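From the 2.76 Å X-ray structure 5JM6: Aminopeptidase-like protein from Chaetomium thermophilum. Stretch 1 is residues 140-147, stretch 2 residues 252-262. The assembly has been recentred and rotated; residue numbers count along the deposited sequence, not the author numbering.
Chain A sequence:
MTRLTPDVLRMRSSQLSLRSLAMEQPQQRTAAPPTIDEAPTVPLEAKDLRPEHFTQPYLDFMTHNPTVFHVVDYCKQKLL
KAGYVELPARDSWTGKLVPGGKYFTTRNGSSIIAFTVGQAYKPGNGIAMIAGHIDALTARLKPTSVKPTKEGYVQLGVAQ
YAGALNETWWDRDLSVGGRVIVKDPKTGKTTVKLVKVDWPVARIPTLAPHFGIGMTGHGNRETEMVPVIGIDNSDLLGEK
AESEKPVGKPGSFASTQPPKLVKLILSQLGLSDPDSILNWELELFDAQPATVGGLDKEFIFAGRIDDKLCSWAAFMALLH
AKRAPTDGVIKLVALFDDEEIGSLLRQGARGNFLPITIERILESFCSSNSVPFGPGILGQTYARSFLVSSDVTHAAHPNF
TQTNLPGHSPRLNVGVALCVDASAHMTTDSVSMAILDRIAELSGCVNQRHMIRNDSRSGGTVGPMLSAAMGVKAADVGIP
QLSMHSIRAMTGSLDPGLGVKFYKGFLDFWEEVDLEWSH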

# COMPACT_ATOMS: atom_id res chain seq x y z
N ARG A 140 22.04 -25.03 -22.29
CA ARG A 140 23.19 -25.12 -23.17
C ARG A 140 24.42 -24.42 -22.60
O ARG A 140 24.32 -23.36 -21.98
CB ARG A 140 22.86 -24.53 -24.54
CG ARG A 140 21.73 -25.27 -25.23
CD ARG A 140 21.63 -24.94 -26.71
NE ARG A 140 21.53 -26.17 -27.49
CZ ARG A 140 20.39 -26.69 -27.94
NH1 ARG A 140 19.23 -26.09 -27.68
NH2 ARG A 140 20.41 -27.81 -28.64
N LEU A 141 25.58 -25.05 -22.81
CA LEU A 141 26.85 -24.45 -22.42
C LEU A 141 27.07 -23.15 -23.17
O LEU A 141 26.82 -23.06 -24.37
CB LEU A 141 28.00 -25.42 -22.69
CG LEU A 141 28.44 -26.37 -21.57
CD1 LEU A 141 27.31 -27.30 -21.15
CD2 LEU A 141 29.66 -27.17 -22.01
N LYS A 142 27.54 -22.14 -22.45
CA LYS A 142 27.87 -20.84 -23.03
C LYS A 142 29.02 -20.99 -24.03
O LYS A 142 29.77 -21.96 -23.95
CB LYS A 142 28.24 -19.86 -21.93
CG LYS A 142 27.13 -19.57 -20.93
CD LYS A 142 26.94 -18.08 -20.78
CE LYS A 142 25.89 -17.70 -19.74
NZ LYS A 142 26.30 -18.05 -18.35
N PRO A 143 29.14 -20.05 -24.98
CA PRO A 143 30.34 -20.04 -25.83
C PRO A 143 31.63 -20.08 -25.01
O PRO A 143 32.54 -20.84 -25.34
CB PRO A 143 30.20 -18.72 -26.59
CG PRO A 143 28.72 -18.60 -26.78
CD PRO A 143 28.09 -19.17 -25.52
N THR A 144 31.71 -19.28 -23.95
CA THR A 144 32.75 -19.47 -22.94
C THR A 144 32.08 -20.07 -21.71
O THR A 144 31.36 -19.38 -20.99
CB THR A 144 33.46 -18.16 -22.58
OG1 THR A 144 34.10 -17.62 -23.75
CG2 THR A 144 34.51 -18.39 -21.50
N SER A 145 32.32 -21.35 -21.46
CA SER A 145 31.70 -22.02 -20.33
C SER A 145 32.56 -21.98 -19.06
O SER A 145 32.07 -22.26 -17.97
CB SER A 145 31.35 -23.46 -20.69
OG SER A 145 32.20 -23.97 -21.71
N VAL A 146 33.83 -21.59 -19.21
CA VAL A 146 34.72 -21.53 -18.06
C VAL A 146 34.29 -20.40 -17.11
O VAL A 146 33.72 -19.40 -17.53
CB VAL A 146 36.20 -21.34 -18.49
CG1 VAL A 146 36.49 -19.89 -18.85
CG2 VAL A 146 37.14 -21.82 -17.40
N LYS A 147 34.55 -20.62 -15.82
CA LYS A 147 34.20 -19.67 -14.77
C LYS A 147 35.34 -19.61 -13.76
O LYS A 147 36.17 -20.53 -13.70
CB LYS A 147 32.90 -20.09 -14.07
CG LYS A 147 31.63 -19.87 -14.87
CD LYS A 147 31.07 -18.47 -14.67
CE LYS A 147 29.57 -18.44 -14.94
NZ LYS A 147 28.98 -17.09 -14.77
N SER A 252 42.60 -20.52 -28.67
CA SER A 252 41.77 -21.58 -29.26
C SER A 252 40.42 -21.73 -28.57
O SER A 252 40.15 -21.08 -27.56
CB SER A 252 42.52 -22.91 -29.22
OG SER A 252 42.75 -23.32 -27.88
N PHE A 253 39.58 -22.60 -29.12
CA PHE A 253 38.27 -22.87 -28.53
C PHE A 253 38.42 -23.57 -27.19
O PHE A 253 37.70 -23.27 -26.24
CB PHE A 253 37.40 -23.71 -29.47
CG PHE A 253 36.08 -24.12 -28.86
CD1 PHE A 253 34.98 -23.28 -28.94
CD2 PHE A 253 35.95 -25.34 -28.21
CE1 PHE A 253 33.77 -23.66 -28.39
CE2 PHE A 253 34.74 -25.72 -27.66
CZ PHE A 253 33.65 -24.88 -27.74
N ALA A 254 39.36 -24.52 -27.12
CA ALA A 254 39.56 -25.30 -25.90
C ALA A 254 39.82 -24.40 -24.70
O ALA A 254 39.40 -24.71 -23.58
CB ALA A 254 40.70 -26.29 -26.09
N SER A 255 40.51 -23.28 -24.92
CA SER A 255 40.84 -22.38 -23.83
C SER A 255 39.61 -21.69 -23.23
O SER A 255 39.68 -21.18 -22.11
CB SER A 255 41.84 -21.32 -24.31
OG SER A 255 41.26 -20.47 -25.28
N THR A 256 38.49 -21.67 -23.95
CA THR A 256 37.29 -21.01 -23.44
C THR A 256 36.47 -21.92 -22.52
O THR A 256 35.47 -21.50 -21.95
CB THR A 256 36.36 -20.53 -24.58
OG1 THR A 256 36.03 -21.63 -25.44
CG2 THR A 256 37.04 -19.44 -25.39
N GLN A 257 36.92 -23.16 -22.37
CA GLN A 257 36.14 -24.20 -21.71
C GLN A 257 36.85 -24.70 -20.45
O GLN A 257 38.04 -24.46 -20.29
CB GLN A 257 35.89 -25.37 -22.67
CG GLN A 257 35.35 -24.94 -24.03
CD GLN A 257 33.90 -24.52 -23.97
OE1 GLN A 257 33.06 -25.21 -23.39
NE2 GLN A 257 33.60 -23.37 -24.56
N PRO A 258 36.11 -25.37 -19.55
CA PRO A 258 36.78 -26.00 -18.41
C PRO A 258 37.80 -27.02 -18.90
O PRO A 258 37.45 -27.88 -19.72
CB PRO A 258 35.64 -26.68 -17.65
CG PRO A 258 34.43 -25.89 -18.02
CD PRO A 258 34.64 -25.47 -19.45
N PRO A 259 39.05 -26.94 -18.41
CA PRO A 259 40.14 -27.79 -18.91
C PRO A 259 39.79 -29.26 -18.77
O PRO A 259 40.11 -30.09 -19.63
CB PRO A 259 41.32 -27.44 -18.00
CG PRO A 259 40.99 -26.10 -17.44
CD PRO A 259 39.50 -26.07 -17.31
N LYS A 260 39.12 -29.57 -17.67
CA LYS A 260 38.79 -30.93 -17.31
C LYS A 260 37.66 -31.51 -18.14
O LYS A 260 37.58 -32.73 -18.33
CB LYS A 260 38.44 -30.98 -15.84
CG LYS A 260 39.47 -31.75 -15.07
CD LYS A 260 39.21 -31.78 -13.60
CE LYS A 260 40.55 -31.94 -12.91
NZ LYS A 260 40.37 -32.38 -11.51
N LEU A 261 36.77 -30.65 -18.63
CA LEU A 261 35.71 -31.08 -19.52
C LEU A 261 36.29 -31.39 -20.89
O LEU A 261 35.92 -32.38 -21.52
CB LEU A 261 34.62 -30.02 -19.61
CG LEU A 261 33.41 -30.34 -20.50
CD1 LEU A 261 32.68 -31.58 -20.01
CD2 LEU A 261 32.47 -29.14 -20.57
N VAL A 262 37.20 -30.54 -21.35
CA VAL A 262 37.85 -30.72 -22.64
C VAL A 262 38.59 -32.05 -22.70
O VAL A 262 38.43 -32.81 -23.67
CB VAL A 262 38.83 -29.57 -22.94
CG1 VAL A 262 39.57 -29.82 -24.25
CG2 VAL A 262 38.09 -28.24 -22.99

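How does the contact begin at the strand end of stretch 1? Arg140 is out of reach, so the first residue to touch is Leu141, whose CA-to-CB bond points toward stretch 2. Its CD2 packs 3.7 Å from CD2 of Leu261, which lies in the helix that starts just after Pro258, which occupies the N-cap position. Two branched, apolar side chains suit this spot, since each covers the other without needing a polar partner. Lys142 adds almost nothing: its end leads away, and its NZ is hydrogen-bonded elsewhere in the structure.

What does Pro143 offer if its CA-to-CB bond points away? It offers its backbone. Pro143 O lies 2.9 Å from Gln257 NE2 and 3.6 Å from Thr256 OG1, with CE1 of Phe253 4.3 Å off. The glutamine reaches this region by folding back: its CA-to-CB bond points away overall, but chi1 and chi2, both m, bring the amide nearer to stretch 1. The same NE2 donates a hydrogen bond to Thr256 OG1 (3.1 Å), and Thr256 OG1 in turn donates a very short one to Phe253 O (2.5 Å). The amide is thus tied to its own stretch while it faces the carbonyl of the other.

Why do so many atoms gather round the carbonyl of Thr256? The backbones come close here, with the CA atoms of Thr144 and Thr256 4.8 Å apart, and that carbonyl faces stretch 1. Thr144 CA makes a CA-H...O contact with Thr256 O at 3.5 Å, while the methyl CG2 of Thr144 lies 3.3 Å from the same oxygen. Ser145 N is 3.2 Å from it as well. The small side chain of Ser145 sits in a buried place beside Gln257 and Pro258, its OG 3.6 Å from Pro258 CD. Its OG is modelled only 2.3 Å from Gln257 OE1, too short for a hydrogen bond, so this pair cannot be counted as part of the attachment.

Where is the two stretches' attachment most clearly defined? It is at Val146, whose N donates a hydrogen bond to Thr256 O across 3.2 Å, with an N-H...acceptor angle of 156°. Its CA-to-CB bond points toward stretch 2, and its CB approaches Gln257 C to 3.9 Å, so a compact, branched residue covers backbone next to the hydrogen bond. Lys147 then leaves the contact, its end leading away. Altogether 365 Å² is buried, counting both sides, with Val146 and Thr256 contributing the largest shares.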